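Local coordinates for protein yesU (Bacillus subtilis, PDB 1OQ1) that is of unknown function but adopts a galectin-like beta-sandwich fold of the concanavalin superfamily, in whose other members this scaffold often binds or cleaves carbohydrates, at residues K169-F174 against E183-G188; F59-I64 against L165-G170; H38-S43 against A210-F215; W67-I72 against L117-R122. All blocks are in the same frame, centred on the assembly; numbering follows the deposited sequence.

Contact 1 of 4, residues K169-F174 against E183-G188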
# COMPACT_ATOMS: atom_id res chain seq x y z
N LYS A 169 12.42 10.73 -0.10
CA LYS A 169 12.28 11.88 0.79
C LYS A 169 10.89 12.48 0.58
O LYS A 169 9.90 11.77 0.73
CB LYS A 169 13.41 12.89 0.53
CG LYS A 169 14.78 12.34 0.94
CD LYS A 169 15.86 13.40 0.94
CE LYS A 169 17.19 12.82 1.42
NZ LYS A 169 17.68 11.74 0.52
N GLY A 170 10.80 13.76 0.24
CA GLY A 170 9.47 14.34 0.07
C GLY A 170 8.71 13.92 -1.18
O GLY A 170 7.50 14.13 -1.28
N TYR A 171 9.40 13.30 -2.13
CA TYR A 171 8.78 12.90 -3.39
C TYR A 171 8.10 11.53 -3.44
O TYR A 171 8.67 10.53 -2.99
CB TYR A 171 9.83 12.96 -4.51
CG TYR A 171 9.27 12.73 -5.90
CD1 TYR A 171 8.39 13.66 -6.47
CD2 TYR A 171 9.61 11.60 -6.64
CE1 TYR A 171 7.87 13.46 -7.75
CE2 TYR A 171 9.09 11.40 -7.92
CZ TYR A 171 8.22 12.33 -8.47
OH TYR A 171 7.71 12.16 -9.73
N VAL A 172 6.89 11.50 -3.98
CA VAL A 172 6.12 10.26 -4.16
C VAL A 172 5.53 10.27 -5.57
O VAL A 172 4.98 11.28 -6.02
CB VAL A 172 4.94 10.16 -3.16
CG1 VAL A 172 4.12 8.89 -3.45
CG2 VAL A 172 5.46 10.14 -1.73
N HIS A 173 5.64 9.14 -6.27
CA HIS A 173 5.09 9.01 -7.62
C HIS A 173 4.48 7.62 -7.74
O HIS A 173 5.05 6.64 -7.27
CB HIS A 173 6.19 9.19 -8.68
CG HIS A 173 5.69 9.15 -10.09
ND1 HIS A 173 5.39 7.97 -10.74
CD2 HIS A 173 5.47 10.14 -10.99
CE1 HIS A 173 5.01 8.24 -11.97
NE2 HIS A 173 5.06 9.54 -12.15
N PHE A 174 3.31 7.54 -8.37
CA PHE A 174 2.60 6.28 -8.53
C PHE A 174 2.15 6.08 -9.97
O PHE A 174 1.61 6.99 -10.60
CB PHE A 174 1.38 6.31 -7.60
CG PHE A 174 0.54 5.06 -7.63
CD1 PHE A 174 1.11 3.81 -7.41
CD2 PHE A 174 -0.84 5.15 -7.80
CE1 PHE A 174 0.31 2.67 -7.36
CE2 PHE A 174 -1.64 4.01 -7.75
CZ PHE A 174 -1.07 2.77 -7.53
N GLU A 183 1.40 12.24 -8.34
CA GLU A 183 2.74 12.52 -7.83
C GLU A 183 2.62 13.62 -6.78
O GLU A 183 1.68 14.41 -6.81
CB GLU A 183 3.70 12.91 -8.96
CG GLU A 183 3.63 14.34 -9.45
CD GLU A 183 4.73 14.63 -10.46
OE1 GLU A 183 4.95 15.82 -10.79
OE2 GLU A 183 5.38 13.67 -10.94
N TRP A 184 3.57 13.66 -5.85
CA TRP A 184 3.51 14.64 -4.78
C TRP A 184 4.88 14.98 -4.22
O TRP A 184 5.77 14.13 -4.21
CB TRP A 184 2.64 14.06 -3.65
CG TRP A 184 2.49 14.93 -2.44
CD1 TRP A 184 1.96 16.19 -2.39
CD2 TRP A 184 2.80 14.57 -1.09
NE1 TRP A 184 1.91 16.63 -1.09
CE2 TRP A 184 2.41 15.65 -0.28
CE3 TRP A 184 3.35 13.43 -0.49
CZ2 TRP A 184 2.56 15.63 1.12
CZ3 TRP A 184 3.50 13.41 0.89
CH2 TRP A 184 3.11 14.51 1.68
N MSE A 185 5.04 16.22 -3.79
CA MSE A 185 6.30 16.65 -3.19
C MSE A 185 5.98 17.29 -1.85
O MSE A 185 5.48 18.41 -1.79
CB MSE A 185 7.03 17.66 -4.08
CG MSE A 185 8.35 18.17 -3.49
SE MSE A 185 9.71 16.79 -3.23
CE MSE A 185 10.39 16.70 -5.04
N ASP A 186 6.26 16.55 -0.78
CA ASP A 186 6.03 17.01 0.58
C ASP A 186 7.07 18.07 0.88
O ASP A 186 8.27 17.81 0.75
CB ASP A 186 6.20 15.83 1.55
CG ASP A 186 5.78 16.16 2.97
OD1 ASP A 186 5.50 17.34 3.26
OD2 ASP A 186 5.72 15.23 3.80
N ASP A 187 6.64 19.27 1.28
CA ASP A 187 7.59 20.34 1.59
C ASP A 187 8.13 20.23 3.01
O ASP A 187 9.06 20.93 3.38
CB ASP A 187 6.96 21.73 1.38
CG ASP A 187 5.74 21.96 2.25
OD1 ASP A 187 5.62 21.33 3.32
OD2 ASP A 187 4.90 22.80 1.87
N GLY A 188 7.52 19.34 3.79
CA GLY A 188 7.96 19.12 5.16
C GLY A 188 7.55 20.17 6.18
O GLY A 188 8.03 20.15 7.31
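Val172 and Trp184 form the hydrogen-bonded pair of a beta hairpin made by strands 171-176 and 179-185, whose short segments run antiparallel at 178°. Val172 N donates to Trp184 O at 2.9 Å, and Trp184 N returns a bond to Val172 O at 2.8 Å. On the face these two residues share, Val172 CG2 meets the edge of the indole at CE3, 4.1 Å away, and Leu115 and Leu135 of the other sheet pack on both side chains.

The opposite face carries Tyr171, His173, Glu183 and Met185. Glu183 OE2 lies at the edges of two rings, 3.0 Å from Tyr171 OH and 3.5 Å from His173 CD2; the carboxylate is turned 75° from the phenol plane. Asn2, probably a remnant of the expression tag, donates its backbone N to Glu183 OE2, and its OD1 is hydrogen-bonded to His173 NE2. Met185, present as selenomethionine and bent at chi2 and chi3, curls its CE back to 3.8 Å from Tyr171 CB.

Beyond the paired strands, Asp186 N bonds Gly170 O with an almost straight N-H (173°). Asp186 itself is placed by a salt bridge to Lys137 and by an Asx turn, in which Gly188 N donates to Asp186 OD1 at 2.9 Å.

Contact 2 of 4, residues F59-I64 against L165-G170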
# COMPACT_ATOMS: atom_id res chain seq x y z
N PHE A 59 12.10 -0.83 5.44
CA PHE A 59 12.75 -0.39 4.22
C PHE A 59 13.26 1.03 4.36
O PHE A 59 12.70 1.83 5.10
CB PHE A 59 11.79 -0.49 3.03
CG PHE A 59 11.33 -1.90 2.76
CD1 PHE A 59 10.07 -2.32 3.16
CD2 PHE A 59 12.17 -2.81 2.13
CE1 PHE A 59 9.65 -3.63 2.95
CE2 PHE A 59 11.76 -4.12 1.91
CZ PHE A 59 10.49 -4.53 2.32
N PRO A 60 14.36 1.35 3.68
CA PRO A 60 14.93 2.70 3.76
C PRO A 60 14.15 3.67 2.88
O PRO A 60 13.22 3.28 2.16
CB PRO A 60 16.35 2.50 3.26
CG PRO A 60 16.15 1.47 2.18
CD PRO A 60 15.21 0.48 2.85
N ASP A 61 14.52 4.94 2.95
CA ASP A 61 13.90 5.96 2.12
C ASP A 61 14.60 5.81 0.77
O ASP A 61 15.62 5.12 0.68
CB ASP A 61 14.18 7.34 2.71
CG ASP A 61 13.28 8.42 2.14
OD1 ASP A 61 12.54 8.15 1.17
OD2 ASP A 61 13.32 9.55 2.67
N GLY A 62 14.06 6.43 -0.28
CA GLY A 62 14.68 6.34 -1.59
C GLY A 62 14.55 4.97 -2.21
O GLY A 62 15.55 4.30 -2.50
N ILE A 63 13.31 4.55 -2.44
CA ILE A 63 13.05 3.23 -3.00
C ILE A 63 11.96 3.24 -4.05
O ILE A 63 11.17 4.18 -4.15
CB ILE A 63 12.61 2.26 -1.89
CG1 ILE A 63 11.41 2.85 -1.14
CG2 ILE A 63 13.77 1.97 -0.94
CD1 ILE A 63 10.74 1.90 -0.14
N ILE A 64 11.92 2.18 -4.84
CA ILE A 64 10.90 2.00 -5.86
C ILE A 64 10.24 0.66 -5.51
O ILE A 64 10.91 -0.37 -5.46
CB ILE A 64 11.50 1.96 -7.28
CG1 ILE A 64 12.13 3.31 -7.60
CG2 ILE A 64 10.40 1.63 -8.30
CD1 ILE A 64 12.73 3.41 -8.99
N LEU A 165 5.60 2.30 -7.31
CA LEU A 165 5.59 3.43 -6.40
C LEU A 165 7.00 3.92 -6.10
O LEU A 165 7.87 3.12 -5.76
CB LEU A 165 4.92 3.02 -5.09
CG LEU A 165 4.83 4.08 -3.99
CD1 LEU A 165 3.78 5.10 -4.36
CD2 LEU A 165 4.48 3.41 -2.66
N ILE A 166 7.23 5.23 -6.23
CA ILE A 166 8.54 5.81 -5.92
C ILE A 166 8.42 6.63 -4.64
O ILE A 166 7.49 7.43 -4.50
CB ILE A 166 9.03 6.76 -7.04
CG1 ILE A 166 9.20 6.00 -8.36
CG2 ILE A 166 10.37 7.40 -6.63
CD1 ILE A 166 9.53 6.90 -9.53
N LYS A 167 9.36 6.43 -3.72
CA LYS A 167 9.40 7.16 -2.46
C LYS A 167 10.84 7.64 -2.26
O LYS A 167 11.75 6.83 -2.06
CB LYS A 167 8.98 6.25 -1.30
CG LYS A 167 9.25 6.83 0.09
CD LYS A 167 8.41 8.07 0.35
CE LYS A 167 8.66 8.61 1.75
NZ LYS A 167 10.05 9.10 1.93
N ASP A 168 11.04 8.95 -2.31
CA ASP A 168 12.37 9.51 -2.17
C ASP A 168 12.25 10.83 -1.41
O ASP A 168 12.02 11.88 -2.01
CB ASP A 168 12.98 9.72 -3.56
CG ASP A 168 14.40 10.23 -3.50
OD1 ASP A 168 15.02 10.15 -2.42
OD2 ASP A 168 14.90 10.70 -4.55
N LYS A 169 12.42 10.73 -0.10
CA LYS A 169 12.28 11.88 0.79
C LYS A 169 10.89 12.48 0.58
O LYS A 169 9.90 11.77 0.73
CB LYS A 169 13.41 12.89 0.53
CG LYS A 169 14.78 12.34 0.94
CD LYS A 169 15.86 13.40 0.94
CE LYS A 169 17.19 12.82 1.42
NZ LYS A 169 17.68 11.74 0.52
N GLY A 170 10.80 13.76 0.24
CA GLY A 170 9.47 14.34 0.07
C GLY A 170 8.71 13.92 -1.18
O GLY A 170 7.50 14.13 -1.28
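Asp61 and Lys167 form a salt bridge beside a G1 beta bulge, in which Gly62 and Ile63 both face Lys167. The aspartate has CG anti to the backbone N (chi1 -165°), and its OD1 gathers three donors. Lys167 NZ comes from above the carboxylate plane at 2.8 Å from Asp61 OD1. Lys169 N approaches the same oxygen on the syn side, and Gly62 N on the anti side, each tilted out of the plane. Three bonds on one oxygen restrict rotation of the carboxylate and would be expected to favour its charged form.

Lys167 crosses Asp61 at about a right angle. Its chain is bent at chi2 and again at chi4 (65°), the second bend setting NZ where it also donates to Lys169 O at 2.9 Å. Leu195 O is a further acceptor, so the buried ammonium is held by backbone oxygens as well as by the acid. Lys169 lays its CG 3.6 Å from Asp61 OD2.

At the bulge itself Ile63 and Lys167 form a hydrogen-bonded antiparallel pair: Ile63 N bonds Lys167 O at 2.8 Å, and Lys167 N bonds Ile63 O at 2.9 Å. In the next, non-hydrogen-bonded pair, Ile64 and Ile166 stand next to each other with a common direction, their CG1 atoms 4.0 Å apart.

Strand 63-73 thus joins strand 161-168 antiparallel. Strand 209-222 flanks strand 63-73, strand 171-176 flanks strand 161-168, and Leu165 and Lys167 reach Phe82 of strand 76-86 in the facing sheet.

Contact 3 of 4, residues H38-S43 against A210-F215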
# COMPACT_ATOMS: atom_id res chain seq x y z
N HIS A 38 -0.61 -20.73 -6.85
CA HIS A 38 0.69 -20.25 -6.42
C HIS A 38 0.80 -18.72 -6.43
O HIS A 38 1.77 -18.16 -6.95
CB HIS A 38 1.79 -20.85 -7.30
CG HIS A 38 1.95 -22.33 -7.12
ND1 HIS A 38 2.54 -22.88 -6.00
CD2 HIS A 38 1.56 -23.37 -7.89
CE1 HIS A 38 2.51 -24.20 -6.09
NE2 HIS A 38 1.92 -24.52 -7.23
N SER A 39 -0.20 -18.06 -5.87
CA SER A 39 -0.23 -16.61 -5.79
C SER A 39 -1.01 -16.22 -4.55
O SER A 39 -1.94 -16.92 -4.15
CB SER A 39 -0.89 -16.03 -7.04
OG SER A 39 -2.21 -16.54 -7.19
N LEU A 40 -0.64 -15.10 -3.93
CA LEU A 40 -1.32 -14.65 -2.72
C LEU A 40 -2.74 -14.14 -2.97
O LEU A 40 -2.94 -13.15 -3.67
CB LEU A 40 -0.51 -13.54 -2.03
CG LEU A 40 -1.19 -12.88 -0.82
CD1 LEU A 40 -1.35 -13.90 0.29
CD2 LEU A 40 -0.35 -11.71 -0.33
N HIS A 41 -3.71 -14.85 -2.40
CA HIS A 41 -5.11 -14.45 -2.51
C HIS A 41 -5.49 -13.87 -1.15
O HIS A 41 -5.33 -14.53 -0.13
CB HIS A 41 -6.01 -15.66 -2.79
CG HIS A 41 -5.90 -16.19 -4.18
ND1 HIS A 41 -6.92 -16.10 -5.10
CD2 HIS A 41 -4.88 -16.84 -4.81
CE1 HIS A 41 -6.55 -16.66 -6.23
NE2 HIS A 41 -5.31 -17.12 -6.08
N LEU A 42 -5.97 -12.63 -1.14
CA LEU A 42 -6.39 -12.01 0.12
C LEU A 42 -7.89 -11.76 0.08
O LEU A 42 -8.41 -11.13 -0.85
CB LEU A 42 -5.64 -10.68 0.35
CG LEU A 42 -4.15 -10.77 0.70
CD1 LEU A 42 -3.60 -9.37 0.94
CD2 LEU A 42 -3.96 -11.63 1.94
N SER A 43 -8.59 -12.28 1.09
CA SER A 43 -10.04 -12.10 1.20
C SER A 43 -10.38 -11.77 2.65
O SER A 43 -9.48 -11.49 3.44
CB SER A 43 -10.78 -13.37 0.75
OG SER A 43 -10.37 -14.50 1.49
N ALA A 210 -8.64 -10.07 -3.85
CA ALA A 210 -7.59 -9.71 -4.80
C ALA A 210 -6.41 -10.66 -4.74
O ALA A 210 -6.22 -11.39 -3.76
CB ALA A 210 -7.11 -8.28 -4.51
N VAL A 211 -5.61 -10.66 -5.80
CA VAL A 211 -4.43 -11.51 -5.88
C VAL A 211 -3.19 -10.64 -6.06
O VAL A 211 -3.20 -9.69 -6.84
CB VAL A 211 -4.54 -12.49 -7.07
CG1 VAL A 211 -3.27 -13.32 -7.19
CG2 VAL A 211 -5.74 -13.40 -6.88
N TYR A 212 -2.14 -10.97 -5.31
CA TYR A 212 -0.89 -10.23 -5.37
C TYR A 212 0.27 -11.16 -5.71
O TYR A 212 0.29 -12.32 -5.29
CB TYR A 212 -0.61 -9.54 -4.03
CG TYR A 212 -1.73 -8.66 -3.53
CD1 TYR A 212 -2.88 -9.21 -2.96
CD2 TYR A 212 -1.64 -7.27 -3.62
CE1 TYR A 212 -3.91 -8.40 -2.49
CE2 TYR A 212 -2.68 -6.45 -3.16
CZ TYR A 212 -3.81 -7.02 -2.60
OH TYR A 212 -4.83 -6.22 -2.15
N ARG A 213 1.25 -10.64 -6.45
CA ARG A 213 2.42 -11.42 -6.84
C ARG A 213 3.65 -10.53 -7.02
O ARG A 213 3.54 -9.33 -7.23
CB ARG A 213 2.15 -12.13 -8.16
CG ARG A 213 1.51 -13.49 -8.04
CD ARG A 213 2.57 -14.56 -8.18
NE ARG A 213 2.05 -15.75 -8.86
CZ ARG A 213 2.82 -16.70 -9.37
NH1 ARG A 213 4.14 -16.62 -9.27
NH2 ARG A 213 2.27 -17.75 -9.98
N ASP A 214 4.82 -11.15 -6.93
CA ASP A 214 6.11 -10.49 -7.13
C ASP A 214 6.27 -9.10 -6.53
O ASP A 214 6.42 -8.11 -7.26
CB ASP A 214 6.44 -10.43 -8.63
CG ASP A 214 6.37 -11.79 -9.29
OD1 ASP A 214 6.71 -12.80 -8.64
OD2 ASP A 214 5.99 -11.86 -10.48
N PHE A 215 6.26 -9.04 -5.21
CA PHE A 215 6.43 -7.80 -4.46
C PHE A 215 7.93 -7.54 -4.32
O PHE A 215 8.66 -8.35 -3.74
CB PHE A 215 5.76 -7.97 -3.09
CG PHE A 215 6.08 -6.89 -2.10
CD1 PHE A 215 6.03 -5.54 -2.45
CD2 PHE A 215 6.39 -7.22 -0.78
CE1 PHE A 215 6.28 -4.55 -1.51
CE2 PHE A 215 6.65 -6.23 0.17
CZ PHE A 215 6.59 -4.89 -0.20
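The imidazole of His41 carries Val211 CG2 on one face, 3.6 Å from the ring centroid and 20° off the ring normal, a CH-pi contact displaced toward the ND1-CE1 side. The two side chains extend alongside each other in one direction. His41 CG is anti to the carbonyl carbon (chi1 -73°), while the methyl that meets the ring holds the same relation to the carbonyl carbon of Val211. The guanidinium of Arg213 has His38 O over one face, with CZ 3.0 Å from that oxygen; neither NE nor NH2 is aimed to hydrogen-bond it, so the approach is presumably electrostatic. At the edge of the Tyr212 ring lies Leu40 O, and Leu42 CD1 comes obliquely to within 3.6 Å of Tyr212 CE1, the leucine crossing the tyrosine at about a right angle. The phenol hydroxyl is tied to Gln204.

Ser39 CB sits 3.5 Å from Arg213 NE, while its OG lies beside Val211 CG1 and is bonded to Asp36 O.

The backbone gives the register. Tyr212 N bonds Leu40 O at 2.8 Å, whereas the return bond from Leu40 N to Tyr212 O is weak. The next hydrogen-bonded pair is formed by Leu42 N to Ala210 O at 2.9 Å and Ala210 N to Leu42 O at 3.2 Å. Leu40, Leu42, Ala210 and Tyr212 share the face turned toward strand 199-205, and His41 and Val211 the other. This is antiparallel pairing of strands distant in sequence, within one sheet of a galectin-like beta sandwich.

Contact 4 of 4, residues W67-I72 against L117-R122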
# COMPACT_ATOMS: atom_id res chain seq x y z
N TRP A 67 4.76 -4.37 -7.57
CA TRP A 67 4.00 -5.59 -7.31
C TRP A 67 2.93 -5.78 -8.38
O TRP A 67 2.53 -4.82 -9.05
CB TRP A 67 3.37 -5.56 -5.91
CG TRP A 67 2.19 -4.62 -5.71
CD1 TRP A 67 0.86 -4.96 -5.70
CD2 TRP A 67 2.25 -3.21 -5.43
NE1 TRP A 67 0.09 -3.85 -5.42
CE2 TRP A 67 0.92 -2.76 -5.25
CE3 TRP A 67 3.30 -2.29 -5.30
CZ2 TRP A 67 0.61 -1.43 -4.96
CZ3 TRP A 67 2.99 -0.96 -5.01
CH2 TRP A 67 1.65 -0.54 -4.84
N ASP A 68 2.53 -7.04 -8.58
CA ASP A 68 1.48 -7.38 -9.54
C ASP A 68 0.18 -7.44 -8.75
O ASP A 68 0.13 -8.03 -7.67
CB ASP A 68 1.77 -8.74 -10.17
CG ASP A 68 2.72 -8.64 -11.36
OD1 ASP A 68 3.43 -7.63 -11.48
OD2 ASP A 68 2.76 -9.60 -12.16
N PHE A 69 -0.87 -6.82 -9.29
CA PHE A 69 -2.18 -6.74 -8.64
C PHE A 69 -3.32 -7.21 -9.54
O PHE A 69 -3.40 -6.81 -10.70
CB PHE A 69 -2.44 -5.29 -8.22
CG PHE A 69 -3.83 -5.05 -7.68
CD1 PHE A 69 -4.19 -5.51 -6.42
CD2 PHE A 69 -4.76 -4.34 -8.43
CE1 PHE A 69 -5.46 -5.27 -5.91
CE2 PHE A 69 -6.04 -4.09 -7.92
CZ PHE A 69 -6.39 -4.55 -6.66
N SER A 70 -4.21 -8.03 -9.00
CA SER A 70 -5.36 -8.53 -9.75
C SER A 70 -6.64 -8.39 -8.93
O SER A 70 -6.81 -9.06 -7.91
CB SER A 70 -5.18 -10.01 -10.09
OG SER A 70 -3.99 -10.24 -10.81
N PRO A 71 -7.56 -7.49 -9.35
CA PRO A 71 -8.81 -7.32 -8.61
C PRO A 71 -9.73 -8.46 -9.03
O PRO A 71 -10.06 -8.59 -10.21
CB PRO A 71 -9.30 -5.96 -9.09
CG PRO A 71 -8.84 -5.94 -10.52
CD PRO A 71 -7.44 -6.51 -10.44
N ILE A 72 -10.13 -9.29 -8.08
CA ILE A 72 -10.96 -10.46 -8.38
C ILE A 72 -12.44 -10.29 -8.10
O ILE A 72 -13.28 -10.74 -8.88
CB ILE A 72 -10.45 -11.69 -7.59
CG1 ILE A 72 -8.97 -11.93 -7.91
CG2 ILE A 72 -11.28 -12.93 -7.95
CD1 ILE A 72 -8.67 -12.10 -9.39
N LEU A 117 -1.60 4.98 0.21
CA LEU A 117 -2.16 5.23 -1.11
C LEU A 117 -3.24 4.22 -1.43
O LEU A 117 -2.97 3.02 -1.55
CB LEU A 117 -1.04 5.18 -2.15
CG LEU A 117 -1.22 5.94 -3.47
CD1 LEU A 117 0.10 5.91 -4.23
CD2 LEU A 117 -2.33 5.33 -4.29
N SER A 118 -4.47 4.70 -1.58
CA SER A 118 -5.59 3.82 -1.89
C SER A 118 -5.81 3.75 -3.39
O SER A 118 -5.67 4.74 -4.11
CB SER A 118 -6.86 4.33 -1.20
OG SER A 118 -7.08 5.69 -1.50
N TYR A 119 -6.14 2.55 -3.86
CA TYR A 119 -6.41 2.31 -5.27
C TYR A 119 -7.53 1.28 -5.36
O TYR A 119 -7.78 0.55 -4.40
CB TYR A 119 -5.14 1.85 -5.99
CG TYR A 119 -4.51 0.59 -5.45
CD1 TYR A 119 -4.80 -0.65 -6.02
CD2 TYR A 119 -3.59 0.65 -4.40
CE1 TYR A 119 -4.18 -1.81 -5.56
CE2 TYR A 119 -2.97 -0.51 -3.94
CZ TYR A 119 -3.26 -1.73 -4.52
OH TYR A 119 -2.62 -2.86 -4.09
N PHE A 120 -8.20 1.21 -6.50
CA PHE A 120 -9.36 0.33 -6.65
C PHE A 120 -10.29 0.66 -5.48
O PHE A 120 -10.66 -0.20 -4.68
CB PHE A 120 -8.99 -1.15 -6.60
CG PHE A 120 -10.10 -2.05 -7.11
CD1 PHE A 120 -10.31 -2.21 -8.47
CD2 PHE A 120 -10.96 -2.69 -6.22
CE1 PHE A 120 -11.38 -2.98 -8.95
CE2 PHE A 120 -12.03 -3.46 -6.68
CZ PHE A 120 -12.24 -3.61 -8.05
N ARG A 121 -10.63 1.94 -5.36
CA ARG A 121 -11.52 2.40 -4.29
C ARG A 121 -12.93 2.15 -4.78
O ARG A 121 -13.53 3.01 -5.42
CB ARG A 121 -11.29 3.89 -4.04
CG ARG A 121 -9.84 4.25 -3.81
CD ARG A 121 -9.65 5.75 -3.63
NE ARG A 121 -10.30 6.24 -2.41
CZ ARG A 121 -11.39 7.01 -2.39
NH1 ARG A 121 -11.97 7.39 -3.52
NH2 ARG A 121 -11.88 7.40 -1.23
N ARG A 122 -13.46 0.96 -4.48
CA ARG A 122 -14.79 0.58 -4.94
C ARG A 122 -15.67 -0.01 -3.83
O ARG A 122 -16.52 -0.85 -4.10
CB ARG A 122 -14.67 -0.44 -6.07
CG ARG A 122 -13.56 -0.15 -7.09
CD ARG A 122 -13.83 1.11 -7.92
NE ARG A 122 -12.62 1.53 -8.63
CZ ARG A 122 -12.19 0.99 -9.77
NH1 ARG A 122 -12.86 0.01 -10.35
NH2 ARG A 122 -11.05 1.43 -10.30
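Trp67 donates its indole N-H to the hydroxyl of Tyr119 in a bent hydrogen bond: NE1 lies 3.2 Å from Tyr119 OH, with an N-H...O angle of 140°, and the oxygen is tilted slightly from the indole plane. Trp67 CG sits between its backbone N and carbonyl carbon (chi1 72°), and Tyr119 CG takes the corresponding position on its own residue. The two side chains run antiparallel to one another, bringing Trp67 CZ2 to 3.8 Å from Tyr119 CE2. Phe202 adds an edge-to-face contact to the indole.

Two residues on, Phe69 receives the edge of Tyr119 on its face in a T-shaped pair, with planes at 85° and centroids 4.9 Å apart. Tyr119 CE1 stands over the centre of the phenyl ring, and Pro71 N lies toward the rim of the opposite face. Trp67, Phe69 and Tyr119 thus form an aromatic cluster between the two sheets of the beta sandwich, where strand 63-73 faces strand 112-122; Cys78 touches both Phe69 and Tyr119. Phe69 CZ also comes within 4.3 Å of Phe120 CB, at the residue where segment 117-122 turns a corner.

Pro71 ends the series. Its CB makes a CH-pi contact over one face of Phe120, 3.9 Å from the ring centroid, while Arg122 CG lies over the centre of the opposite face. Arg122 is in turn held by a salt bridge to Asp149.

Contacts 1, 2 and 3 are pairings within one sheet, whereas contact 4 spans from that sheet to the other. Contacts 1 and 2 adjoin, with centres about 9 Å apart; they share Lys169 and Gly170 and are joined by a probable hydrogen bond from Ile166 N to His173 O (2.8 Å). Contact 4 meets contact 3 through Asp68 N and Arg213 O (2.8 Å), their centres about 11 Å apart. Leu117 of contact 4 packs against contacts 1 and 2: its CD1 lies 3.5 Å from Phe174 CG of contact 1 and 3.8 Å from Leu165 CD1 of contact 2. Contacts 1 and 3 do not touch, their centres being about 28 Å apart.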